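PDB 4WHI: beta-lactamase from Mycobacterium tuberculosis, which is of unsettled function but forms the small all-beta C-terminal domain of a penicillin-binding protein, probably an accessory module to its penicillin-recognising part. Local coordinates for residues N19-V24 with A80-D85; D28-A33 with E90-D95; R43-L46 with Q51-D54; T56-D59 with F63-T66; F65-E70 with P74-K79. All coordinates share one frame; numbering follows the deposited sequence.

Contact 1. Residues N19-V24 with A80-D85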
# COMPACT_ATOMS: atom_id res chain seq x y z
N ASN A 19 -11.39 -3.21 7.87
CA ASN A 19 -11.27 -2.27 8.98
C ASN A 19 -9.96 -2.44 9.75
O ASN A 19 -9.44 -1.48 10.30
CB ASN A 19 -12.45 -2.41 9.95
CG ASN A 19 -12.30 -3.60 10.90
OD1 ASN A 19 -12.72 -4.72 10.60
ND2 ASN A 19 -11.73 -3.35 12.05
N ASP A 20 -9.43 -3.66 9.78
CA ASP A 20 -8.21 -3.94 10.55
C ASP A 20 -7.00 -3.14 10.08
O ASP A 20 -6.11 -2.85 10.88
CB ASP A 20 -7.85 -5.43 10.50
CG ASP A 20 -8.66 -6.25 11.48
OD1 ASP A 20 -9.36 -5.67 12.34
OD2 ASP A 20 -8.59 -7.49 11.37
N TYR A 21 -6.98 -2.77 8.80
CA TYR A 21 -5.84 -2.04 8.22
C TYR A 21 -5.93 -0.53 8.35
O TYR A 21 -4.92 0.18 8.19
CB TYR A 21 -5.70 -2.42 6.75
CG TYR A 21 -5.59 -3.91 6.51
CD1 TYR A 21 -4.42 -4.60 6.82
CD2 TYR A 21 -6.65 -4.63 5.96
CE1 TYR A 21 -4.31 -5.96 6.59
CE2 TYR A 21 -6.54 -5.99 5.72
CZ TYR A 21 -5.38 -6.65 6.04
OH TYR A 21 -5.28 -8.00 5.80
N VAL A 22 -7.12 -0.02 8.64
CA VAL A 22 -7.38 1.42 8.66
C VAL A 22 -6.64 2.09 9.83
O VAL A 22 -6.56 1.54 10.93
CB VAL A 22 -8.90 1.68 8.69
CG1 VAL A 22 -9.23 3.14 8.95
CG2 VAL A 22 -9.53 1.23 7.38
N GLY A 23 -6.08 3.26 9.57
CA GLY A 23 -5.40 4.04 10.59
C GLY A 23 -4.34 4.98 10.05
O GLY A 23 -4.09 5.03 8.85
N VAL A 24 -3.72 5.71 10.97
CA VAL A 24 -2.66 6.65 10.65
C VAL A 24 -1.37 6.05 11.19
O VAL A 24 -1.19 5.91 12.40
CB VAL A 24 -2.92 8.03 11.27
CG1 VAL A 24 -1.77 8.98 10.95
CG2 VAL A 24 -4.23 8.59 10.75
N ALA A 80 2.70 -2.74 -0.23
CA ALA A 80 2.34 -2.21 1.07
C ALA A 80 2.00 -3.39 1.97
O ALA A 80 0.96 -4.03 1.80
CB ALA A 80 1.14 -1.29 0.94
N THR A 81 2.87 -3.68 2.93
CA THR A 81 2.74 -4.88 3.77
C THR A 81 2.36 -4.48 5.18
O THR A 81 3.09 -3.75 5.85
CB THR A 81 4.06 -5.67 3.80
OG1 THR A 81 4.45 -5.98 2.46
CG2 THR A 81 3.90 -6.97 4.59
N PHE A 82 1.20 -4.94 5.62
CA PHE A 82 0.72 -4.67 6.97
C PHE A 82 1.11 -5.82 7.90
O PHE A 82 0.97 -6.99 7.55
CB PHE A 82 -0.79 -4.50 6.99
CG PHE A 82 -1.30 -3.30 6.24
CD1 PHE A 82 -1.60 -3.38 4.89
CD2 PHE A 82 -1.54 -2.10 6.91
CE1 PHE A 82 -2.10 -2.29 4.20
CE2 PHE A 82 -2.04 -1.00 6.22
CZ PHE A 82 -2.31 -1.10 4.87
N ALA A 83 1.59 -5.47 9.09
CA ALA A 83 1.87 -6.47 10.13
C ALA A 83 1.65 -5.84 11.49
O ALA A 83 2.47 -5.04 11.95
CB ALA A 83 3.29 -6.99 9.99
N GLY A 84 0.53 -6.20 12.12
CA GLY A 84 0.15 -5.63 13.41
C GLY A 84 -0.10 -4.15 13.31
O GLY A 84 -0.97 -3.71 12.56
N ASP A 85 0.67 -3.36 14.06
CA ASP A 85 0.54 -1.91 14.01
C ASP A 85 1.55 -1.26 13.06
O ASP A 85 1.73 -0.05 13.09
CB ASP A 85 0.63 -1.32 15.42
CG ASP A 85 -0.67 -1.46 16.21
OD1 ASP A 85 -1.72 -1.82 15.63
OD2 ASP A 85 -0.65 -1.20 17.43
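Tyr21 and Phe82 are the two residues that meet here, the tyrosine from the helix-like turn just ahead of strand 23-25, the phenylalanine from near the end of strand 77-83. Following residues 80-85 along the chain, Ala80 and Thr81 continue the strand and lead to Phe82, which directs its CB toward the turn. With CG beside the backbone N (chi1 -66°), its ring offers one face to the tyrosine. Tyr21 CD1 lies over that face, toward the rim, 3.4 Å from Phe82 CG, while Tyr21 CE1 reaches back to Phe82 CB at 3.8 Å. Nearer the far end of the ring, Tyr21 CB stands 4.1 Å from the Phe82 centroid, only 15° off the normal: a CH-pi contact. The two ring planes lie 55° apart, so the pair is neither stacked nor T-shaped. A wholly apolar ring suits the Phe82 site, whereas the tyrosine can be buried because its OH is bonded to Asp61 OD1 and Arg16 N. Beyond Ala83, Gly84 adopts a positive phi, readily taken by glycine, as the chain turns toward strand 86-89. Asp85 forms a salt bridge with Arg102, whose guanidinium also bonds the carbonyl of Asp20. The pair is buried between the turn and the sheet: Phe63 of strand 62-66 meets Tyr21 edge-to-face, Leu42 of strand 41-46 also packs on the tyrosine, and Val35 of strand 33-38 and Leu87 of strand 86-89 cover Phe82.

Contact 2. Residues D28-A33 with E90-D95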
# COMPACT_ATOMS: atom_id res chain seq x y z
N ASP A 28 8.52 9.77 11.25
CA ASP A 28 9.14 11.10 11.39
C ASP A 28 9.75 11.62 10.09
O ASP A 28 9.77 12.83 9.82
CB ASP A 28 10.25 11.05 12.46
CG ASP A 28 9.72 10.71 13.85
OD1 ASP A 28 8.55 11.01 14.13
OD2 ASP A 28 10.50 10.15 14.66
N TYR A 29 10.26 10.70 9.28
CA TYR A 29 11.01 11.05 8.08
C TYR A 29 10.11 11.35 6.89
O TYR A 29 10.26 12.39 6.24
CB TYR A 29 11.99 9.91 7.75
CG TYR A 29 13.01 10.27 6.69
CD1 TYR A 29 13.95 11.26 6.92
CD2 TYR A 29 13.03 9.61 5.47
CE1 TYR A 29 14.89 11.59 5.95
CE2 TYR A 29 13.97 9.94 4.49
CZ TYR A 29 14.90 10.93 4.75
OH TYR A 29 15.83 11.27 3.79
N TRP A 30 9.17 10.44 6.60
CA TRP A 30 8.27 10.57 5.46
C TRP A 30 6.93 11.21 5.83
O TRP A 30 6.13 11.53 4.95
CB TRP A 30 8.01 9.19 4.85
CG TRP A 30 9.22 8.50 4.33
CD1 TRP A 30 9.77 7.35 4.80
CD2 TRP A 30 10.06 8.92 3.24
NE1 TRP A 30 10.88 7.01 4.08
CE2 TRP A 30 11.09 7.96 3.11
CE3 TRP A 30 10.04 10.02 2.36
CZ2 TRP A 30 12.08 8.06 2.14
CZ3 TRP A 30 11.03 10.11 1.39
CH2 TRP A 30 12.04 9.14 1.29
N GLY A 31 6.68 11.41 7.12
CA GLY A 31 5.36 11.83 7.58
C GLY A 31 4.43 10.63 7.62
O GLY A 31 4.81 9.53 7.22
N PRO A 32 3.20 10.83 8.10
CA PRO A 32 2.31 9.68 8.28
C PRO A 32 1.79 9.08 6.99
O PRO A 32 1.62 9.79 6.00
CB PRO A 32 1.16 10.26 9.10
CG PRO A 32 1.14 11.70 8.75
CD PRO A 32 2.58 12.09 8.55
N ALA A 33 1.54 7.77 7.01
CA ALA A 33 0.81 7.10 5.94
C ALA A 33 -0.59 6.88 6.47
O ALA A 33 -0.77 6.21 7.49
CB ALA A 33 1.47 5.78 5.61
N GLU A 90 7.57 -0.62 0.55
CA GLU A 90 8.85 -0.90 -0.08
C GLU A 90 9.42 0.30 -0.85
O GLU A 90 10.63 0.51 -0.86
CB GLU A 90 8.79 -2.15 -0.96
CG GLU A 90 7.82 -2.09 -2.12
CD GLU A 90 8.08 -3.15 -3.19
OE1 GLU A 90 9.16 -3.78 -3.18
OE2 GLU A 90 7.21 -3.35 -4.04
N TYR A 91 8.54 1.11 -1.45
CA TYR A 91 8.97 2.30 -2.18
C TYR A 91 9.85 3.22 -1.33
O TYR A 91 10.79 3.85 -1.85
CB TYR A 91 7.77 3.10 -2.70
CG TYR A 91 8.16 4.25 -3.60
CD1 TYR A 91 8.46 4.04 -4.94
CD2 TYR A 91 8.24 5.55 -3.10
CE1 TYR A 91 8.83 5.08 -5.76
CE2 TYR A 91 8.61 6.60 -3.92
CZ TYR A 91 8.90 6.37 -5.25
OH TYR A 91 9.27 7.41 -6.07
N TYR A 92 9.54 3.30 -0.04
CA TYR A 92 10.18 4.24 0.87
C TYR A 92 11.20 3.59 1.81
O TYR A 92 11.65 4.23 2.76
CB TYR A 92 9.12 4.92 1.73
CG TYR A 92 8.23 5.85 0.97
CD1 TYR A 92 8.67 7.11 0.60
CD2 TYR A 92 6.95 5.48 0.62
CE1 TYR A 92 7.85 7.98 -0.10
CE2 TYR A 92 6.12 6.33 -0.08
CZ TYR A 92 6.58 7.59 -0.44
OH TYR A 92 5.75 8.43 -1.13
N ASP A 93 11.58 2.35 1.53
CA ASP A 93 12.35 1.57 2.50
C ASP A 93 13.81 1.32 2.08
O ASP A 93 14.47 0.45 2.65
CB ASP A 93 11.65 0.23 2.76
CG ASP A 93 11.93 -0.32 4.16
OD1 ASP A 93 12.23 0.46 5.08
OD2 ASP A 93 11.85 -1.55 4.34
N ALA A 94 14.31 2.10 1.12
CA ALA A 94 15.66 1.89 0.59
C ALA A 94 16.74 2.03 1.67
O ALA A 94 17.74 1.30 1.65
CB ALA A 94 15.93 2.86 -0.56
N ASP A 95 16.54 2.96 2.60
CA ASP A 95 17.44 3.16 3.74
C ASP A 95 16.81 2.64 5.05
O ASP A 95 17.20 3.07 6.14
CB ASP A 95 17.81 4.64 3.86
CG ASP A 95 18.63 5.14 2.69
OD1 ASP A 95 19.78 4.67 2.54
OD2 ASP A 95 18.14 5.99 1.93
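Trp30 and Tyr92 meet as an edge-to-face pair, the edge of the tyrosine turned to the face of the indole. Trp30 CG lies beside its backbone N, opposite the carbonyl carbon (chi1 -61°), which lays the indole against Tyr92. Tyr92 CD1 stands 3.4 Å above the Trp30 plane and over its centre, with Trp30 CD2 its nearest atom at 3.5 Å. The ring planes are 57° apart. Behind CD1, Tyr92 CB rests over the five-membered ring, 3.9 Å from its centroid, in a CH-pi contact. The indole also has a polar point of touch: Trp30 NE1 reaches Tyr92 O at 3.2 Å, but the N-H...O angle of 127° makes this bond weak. Tryptophan suits the place because one flat side chain supplies both a broad apolar face and an N-H at its edge. The contact thus joins two surface loops, one leading from strand 23-25 to strand 33-38, the other starting with the short 3-10 segment 90-91 and leading on to strand 99-101. A second layer of rings flanks the pair. Tyr29 CD2 lies 3.5 Å above the opposite face of Trp30, and Tyr91 CD2 stands 3.6 Å over the centre of the Tyr92 ring. Leu46 packs on Tyr92, and Leu97 on both Tyr29 and Trp30. Further out, Asn27 OD1 receives the backbone N-H of Trp30. In the other loop, the Asp93 carboxylate is tied to Gly98 N and Asn88 ND2.

Contact 3. Residues R43-L46 with Q51-D54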
# COMPACT_ATOMS: atom_id res chain seq x y z
N ARG A 43 -7.57 2.83 0.75
CA ARG A 43 -6.74 3.85 0.11
C ARG A 43 -5.57 4.21 1.02
O ARG A 43 -5.69 4.18 2.24
CB ARG A 43 -7.54 5.11 -0.18
CG ARG A 43 -8.85 4.89 -0.93
CD ARG A 43 -10.05 4.81 0.01
NE ARG A 43 -10.13 6.03 0.81
CZ ARG A 43 -10.67 7.18 0.40
NH1 ARG A 43 -11.25 7.27 -0.80
NH2 ARG A 43 -10.65 8.23 1.19
N LEU A 44 -4.44 4.55 0.39
CA LEU A 44 -3.24 5.00 1.06
C LEU A 44 -2.97 6.45 0.68
O LEU A 44 -2.83 6.76 -0.51
CB LEU A 44 -2.06 4.12 0.62
CG LEU A 44 -0.65 4.54 1.01
CD1 LEU A 44 -0.48 4.48 2.52
CD2 LEU A 44 0.37 3.63 0.34
N SER A 45 -2.91 7.34 1.67
CA SER A 45 -2.58 8.76 1.44
C SER A 45 -1.22 9.11 2.05
O SER A 45 -0.96 8.78 3.21
CB SER A 45 -3.65 9.67 2.05
OG SER A 45 -4.92 9.42 1.48
N LEU A 46 -0.38 9.78 1.27
CA LEU A 46 0.97 10.15 1.69
C LEU A 46 1.25 11.62 1.40
O LEU A 46 0.82 12.15 0.38
CB LEU A 46 1.99 9.31 0.93
CG LEU A 46 1.96 7.80 1.17
CD1 LEU A 46 2.57 7.08 -0.02
CD2 LEU A 46 2.69 7.48 2.46
N GLN A 51 -1.45 12.88 -1.47
CA GLN A 51 -1.35 12.05 -2.66
C GLN A 51 -1.89 10.67 -2.30
O GLN A 51 -1.40 10.04 -1.36
CB GLN A 51 0.09 11.93 -3.13
CG GLN A 51 0.20 11.19 -4.45
CD GLN A 51 1.62 11.16 -4.97
OE1 GLN A 51 2.57 11.05 -4.20
NE2 GLN A 51 1.76 11.23 -6.28
N THR A 52 -2.90 10.21 -3.04
CA THR A 52 -3.66 9.02 -2.63
C THR A 52 -3.70 7.92 -3.68
O THR A 52 -3.85 8.18 -4.88
CB THR A 52 -5.08 9.42 -2.21
OG1 THR A 52 -4.99 10.28 -1.07
CG2 THR A 52 -5.92 8.19 -1.83
N PHE A 53 -3.56 6.68 -3.19
CA PHE A 53 -3.48 5.51 -4.03
C PHE A 53 -4.49 4.47 -3.58
O PHE A 53 -4.63 4.22 -2.38
CB PHE A 53 -2.09 4.89 -3.94
CG PHE A 53 -0.97 5.82 -4.29
CD1 PHE A 53 -0.41 6.66 -3.34
CD2 PHE A 53 -0.46 5.85 -5.59
CE1 PHE A 53 0.62 7.52 -3.66
CE2 PHE A 53 0.57 6.71 -5.92
CZ PHE A 53 1.12 7.54 -4.95
N ASP A 54 -5.19 3.85 -4.52
CA ASP A 54 -6.01 2.68 -4.22
C ASP A 54 -5.08 1.52 -3.87
O ASP A 54 -4.11 1.28 -4.57
CB ASP A 54 -6.85 2.26 -5.42
CG ASP A 54 -8.04 3.14 -5.63
OD1 ASP A 54 -8.33 4.00 -4.77
OD2 ASP A 54 -8.70 2.96 -6.68
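Ser45 and Thr52 both place their hydroxyl beside their own backbone N (chi1 -60° and -62°), and as their side chains leave the same face of the sheet, Ser45 OG and Thr52 OG1 are hydrogen-bonded at 2.7 Å. They form a non-hydrogen-bonded antiparallel pair, whose close backbones let two short side chains touch; Thr52 OG1 is also bonded to Asn50 O, just before the strand. On this face too, Thr52 CG2 lies 3.9 Å from Arg43 CB. The arginine chain then bends at its second and third torsions and leads off, its NE bonding Thr36 OG1 of the adjacent strand. Arg43 NH1 and Asp54 OD1 remain 5.9 Å apart, too far for a salt bridge, though the opposite charges may still attract weakly. The backbones are joined through the hydrogen-bonded pairs. Leu44 N reaches Phe53 O at 2.8 Å in the carbonyl plane, nearly straight at 171°, and Phe53 N returns a bond of 2.8 Å to Leu44 O. Leu46 N also gives a good bond to Gln51 O, whereas the return bond from Gln51 N is weak, close to where the hairpin turns. The other face bears Leu44, Leu46, Gln51 and Phe53. There Leu46 CD1 meets Phe53 CE1 at 4.2 Å, the side chains crossing at about a right angle, and Leu44 O lies at the ring edge, 3.7 Å from Phe53 CD1. The chemistry of this beta hairpin is therefore two-sided: hydroxyls and charges on one face suit partial exposure to solvent, while the buried leucines, with Phe53, make the other face largely apolar, with Gln51 at its hairpin end.

Contact 4. Residues T56-D59 with F63-T66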
# COMPACT_ATOMS: atom_id res chain seq x y z
N THR A 56 -4.72 -2.40 -3.77
CA THR A 56 -5.30 -3.61 -4.33
C THR A 56 -4.70 -4.80 -3.59
O THR A 56 -3.50 -4.88 -3.42
CB THR A 56 -5.00 -3.71 -5.84
OG1 THR A 56 -5.67 -2.63 -6.51
CG2 THR A 56 -5.49 -5.03 -6.43
N HIS A 57 -5.55 -5.72 -3.15
CA HIS A 57 -5.06 -6.90 -2.45
C HIS A 57 -4.08 -7.71 -3.31
O HIS A 57 -4.32 -7.91 -4.50
CB HIS A 57 -6.20 -7.77 -1.97
CG HIS A 57 -5.75 -8.85 -1.04
ND1 HIS A 57 -5.89 -10.18 -1.34
CD2 HIS A 57 -5.11 -8.78 0.15
CE1 HIS A 57 -5.37 -10.90 -0.35
NE2 HIS A 57 -4.89 -10.07 0.56
N TRP A 58 -2.99 -8.15 -2.68
CA TRP A 58 -1.97 -8.97 -3.32
C TRP A 58 -1.99 -10.39 -2.75
O TRP A 58 -2.29 -11.34 -3.46
CB TRP A 58 -0.60 -8.31 -3.15
CG TRP A 58 0.58 -9.06 -3.71
CD1 TRP A 58 1.44 -9.87 -3.02
CD2 TRP A 58 1.05 -9.04 -5.07
NE1 TRP A 58 2.40 -10.37 -3.87
CE2 TRP A 58 2.19 -9.87 -5.13
CE3 TRP A 58 0.61 -8.41 -6.24
CZ2 TRP A 58 2.90 -10.09 -6.31
CZ3 TRP A 58 1.32 -8.62 -7.42
CH2 TRP A 58 2.46 -9.46 -7.44
N ASP A 59 -1.67 -10.53 -1.46
CA ASP A 59 -1.62 -11.84 -0.82
C ASP A 59 -1.55 -11.62 0.69
O ASP A 59 -0.68 -10.89 1.16
CB ASP A 59 -0.38 -12.60 -1.29
CG ASP A 59 -0.47 -14.11 -1.09
OD1 ASP A 59 -1.28 -14.58 -0.25
OD2 ASP A 59 0.29 -14.83 -1.77
N PHE A 63 -0.78 -5.66 0.18
CA PHE A 63 -1.51 -4.99 -0.87
C PHE A 63 -0.50 -4.33 -1.81
O PHE A 63 0.70 -4.27 -1.51
CB PHE A 63 -2.43 -3.91 -0.27
CG PHE A 63 -3.54 -4.47 0.57
CD1 PHE A 63 -3.29 -4.94 1.86
CD2 PHE A 63 -4.85 -4.51 0.09
CE1 PHE A 63 -4.32 -5.45 2.63
CE2 PHE A 63 -5.88 -5.03 0.87
CZ PHE A 63 -5.61 -5.49 2.14
N THR A 64 -0.98 -3.85 -2.95
CA THR A 64 -0.13 -3.07 -3.84
C THR A 64 -0.83 -1.78 -4.25
O THR A 64 -2.06 -1.65 -4.17
CB THR A 64 0.27 -3.84 -5.11
OG1 THR A 64 -0.90 -4.20 -5.84
CG2 THR A 64 1.11 -5.10 -4.79
N PHE A 65 -0.02 -0.83 -4.68
CA PHE A 65 -0.53 0.35 -5.35
C PHE A 65 0.31 0.61 -6.61
O PHE A 65 1.40 0.06 -6.77
CB PHE A 65 -0.57 1.56 -4.42
CG PHE A 65 0.76 1.94 -3.82
CD1 PHE A 65 1.26 1.28 -2.71
CD2 PHE A 65 1.49 3.00 -4.35
CE1 PHE A 65 2.48 1.64 -2.15
CE2 PHE A 65 2.71 3.37 -3.79
CZ PHE A 65 3.20 2.69 -2.70
N THR A 66 -0.24 1.42 -7.50
CA THR A 66 0.43 1.75 -8.76
C THR A 66 0.89 3.20 -8.71
O THR A 66 0.14 4.08 -8.29
CB THR A 66 -0.47 1.49 -9.98
OG1 THR A 66 -1.75 2.10 -9.78
CG2 THR A 66 -0.67 -0.01 -10.20
O HOH W 1 -3.89 -0.60 -6.71
O HOH W 2 -2.15 -6.50 -6.21
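His57 turns its ring edge to the face of Phe63. Its CG is anti to the backbone N (chi1 -170°), which swings the imidazole out over the phenylalanine, so that His57 CD2 lies 3.8 Å above the Phe63 ring plane, toward the rim. The planes stand 71° apart, a T-shaped pair. Histidine can serve both as ring and as donor here, for NE2 bonds Gly60 O in the turn and fixes the ring's rotation. Trp58 likewise has an extended first torsion; its CB is directed to the partner strand, and CE3 of the indole touches Thr64 CG2 at 3.6 Å, while Lys79 makes a cation-pi contact with the indole. These side chains belong to the beta hairpin of strands 51-59 and 62-66. Thr56 N to Thr64 O and Thr64 N to Thr56 O, both 2.8 Å and in the carbonyl plane, close its hydrogen-bonded pair. Next to the turn a classic beta bulge puts Trp58 and Asp59 both opposite Thr62, and the strands cross with a marked twist. Thr64 holds OG1 between its backbone N and carbonyl carbon (chi1 60°), leaving CG2 for the indole. That branching serves two neighbours at once: the methyl meets Trp58, and OG1 binds a water at 2.6 Å that donates to His57 O at 3.1 Å. A second water joins Thr56 OG1, at 2.7 Å, to Thr64 O through a weak bond.

Contact 5. Residues F65-E70 with P74-K79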
# COMPACT_ATOMS: atom_id res chain seq x y z
N PHE A 65 -0.02 -0.83 -4.68
CA PHE A 65 -0.53 0.35 -5.35
C PHE A 65 0.31 0.61 -6.61
O PHE A 65 1.40 0.06 -6.77
CB PHE A 65 -0.57 1.56 -4.42
CG PHE A 65 0.76 1.94 -3.82
CD1 PHE A 65 1.26 1.28 -2.71
CD2 PHE A 65 1.49 3.00 -4.35
CE1 PHE A 65 2.48 1.64 -2.15
CE2 PHE A 65 2.71 3.37 -3.79
CZ PHE A 65 3.20 2.69 -2.70
N THR A 66 -0.24 1.42 -7.50
CA THR A 66 0.43 1.75 -8.76
C THR A 66 0.89 3.20 -8.71
O THR A 66 0.14 4.08 -8.29
CB THR A 66 -0.47 1.49 -9.98
OG1 THR A 66 -1.75 2.10 -9.78
CG2 THR A 66 -0.67 -0.01 -10.20
N LEU A 67 2.12 3.44 -9.14
CA LEU A 67 2.73 4.75 -9.00
C LEU A 67 2.09 5.77 -9.95
O LEU A 67 1.55 5.40 -10.99
CB LEU A 67 4.25 4.66 -9.22
CG LEU A 67 4.98 3.73 -8.24
CD1 LEU A 67 6.49 3.80 -8.46
CD2 LEU A 67 4.64 4.06 -6.79
N SER A 68 2.14 7.03 -9.55
CA SER A 68 1.46 8.11 -10.25
C SER A 68 2.21 8.54 -11.50
O SER A 68 3.37 8.17 -11.71
CB SER A 68 1.28 9.31 -9.32
OG SER A 68 2.45 10.11 -9.29
N THR A 69 1.54 9.36 -12.32
CA THR A 69 2.12 9.88 -13.55
C THR A 69 3.28 10.86 -13.30
O THR A 69 4.04 11.17 -14.23
CB THR A 69 1.05 10.53 -14.45
OG1 THR A 69 0.36 11.54 -13.71
CG2 THR A 69 0.04 9.48 -14.92
N GLU A 70 3.40 11.36 -12.07
CA GLU A 70 4.55 12.19 -11.65
C GLU A 70 5.82 11.38 -11.42
O GLU A 70 6.92 11.94 -11.35
CB GLU A 70 4.22 12.95 -10.35
CG GLU A 70 3.06 13.93 -10.45
CD GLU A 70 2.78 14.67 -9.15
OE1 GLU A 70 3.54 14.49 -8.16
OE2 GLU A 70 1.80 15.44 -9.10
N PRO A 74 5.53 5.51 -13.79
CA PRO A 74 4.11 5.42 -13.53
C PRO A 74 3.56 4.03 -13.84
O PRO A 74 4.00 3.37 -14.78
CB PRO A 74 3.49 6.46 -14.47
CG PRO A 74 4.61 7.36 -14.86
CD PRO A 74 5.82 6.48 -14.87
N GLY A 75 2.60 3.59 -13.04
CA GLY A 75 1.96 2.31 -13.24
C GLY A 75 2.74 1.12 -12.73
O GLY A 75 2.24 0.01 -12.77
N SER A 76 3.97 1.33 -12.27
CA SER A 76 4.70 0.24 -11.65
C SER A 76 4.04 -0.10 -10.31
O SER A 76 3.45 0.76 -9.64
CB SER A 76 6.20 0.55 -11.50
OG SER A 76 6.43 1.71 -10.75
N ILE A 77 4.12 -1.38 -9.95
CA ILE A 77 3.43 -1.93 -8.80
C ILE A 77 4.37 -1.87 -7.60
O ILE A 77 5.55 -2.25 -7.68
CB ILE A 77 2.95 -3.37 -9.10
CG1 ILE A 77 1.88 -3.33 -10.20
CG2 ILE A 77 2.37 -4.03 -7.86
CD1 ILE A 77 1.40 -4.68 -10.68
N SER A 78 3.86 -1.37 -6.48
CA SER A 78 4.65 -1.18 -5.27
C SER A 78 3.92 -1.83 -4.09
O SER A 78 2.71 -1.71 -3.98
CB SER A 78 4.83 0.31 -5.02
OG SER A 78 5.73 0.55 -3.95
N LYS A 79 4.66 -2.55 -3.25
CA LYS A 79 4.05 -3.29 -2.13
C LYS A 79 3.85 -2.49 -0.86
O LYS A 79 4.71 -1.70 -0.44
CB LYS A 79 4.86 -4.55 -1.78
CG LYS A 79 4.71 -5.69 -2.77
CD LYS A 79 5.30 -6.98 -2.22
CE LYS A 79 5.85 -7.86 -3.33
NZ LYS A 79 4.88 -8.03 -4.45
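Phe65 with Ser78 and Thr66 with Ile77 are the last strand pairs of the beta hairpin formed by strands 62-66 and 77-83, and beyond them the two segments stay joined into the connecting loop. Phe65 N bonds Ser78 O at 3.0 Å, and Ser78 N answers to Phe65 O at 2.9 Å. Past the strands, Leu67 N still reaches Ser76 O. Gly75 N then bonds Leu67 O at 2.9 Å; this donor stands above the carbonyl plane, 36° out of it, although its N-H points almost straight at the oxygen. Glycine fits there because phi is positive. Among the side chains, Ser78 CB lies over one face of the Phe65 ring, 3.9 Å from the centroid, as a CH-pi contact, and a serine is small enough to let the ring lie across it; the phenylalanine CG, set between backbone N and carbonyl carbon (chi1 59°), tips the ring toward that neighbour. Leu67 CD1 comes as near as 3.1 Å to Ser76 OG, a tight approach, while this hydroxyl has its polar partner in Leu73 O. Pro74 lays its ring beside residues 68-69, CB 3.2 Å from Ser68 O. Ser68 OG accepts from Glu70 N at 3.2 Å, an ST turn that shapes the start of the loop. This is an antiparallel beta hairpin whose regular pairing ends at Thr66 and Ile77, with two single backbone bonds carrying the association into the exposed connecting loop.

Overall arrangement
Contact 1 is the buried one, an apolar ring pair between parts of the chain far apart in sequence; contact 2 spans a similar distance but lies at the surface and joins loops. Contacts 3, 4 and 5 are successive hairpins of a single antiparallel sheet: contacts 3 and 4 share strand 51-59, contacts 4 and 5 strand 62-66, and contacts 5 and 1 strand 77-83. Backbone bonds dominate the hairpins, whereas rings carry contacts 1 and 2. Phe63 of contact 4 touches both rings of contact 1. Phe53 of contact 3 packs on Phe65, Leu46 links contact 3 to Tyr92, and Glu90 of contact 2 receives the N-H of Lys79.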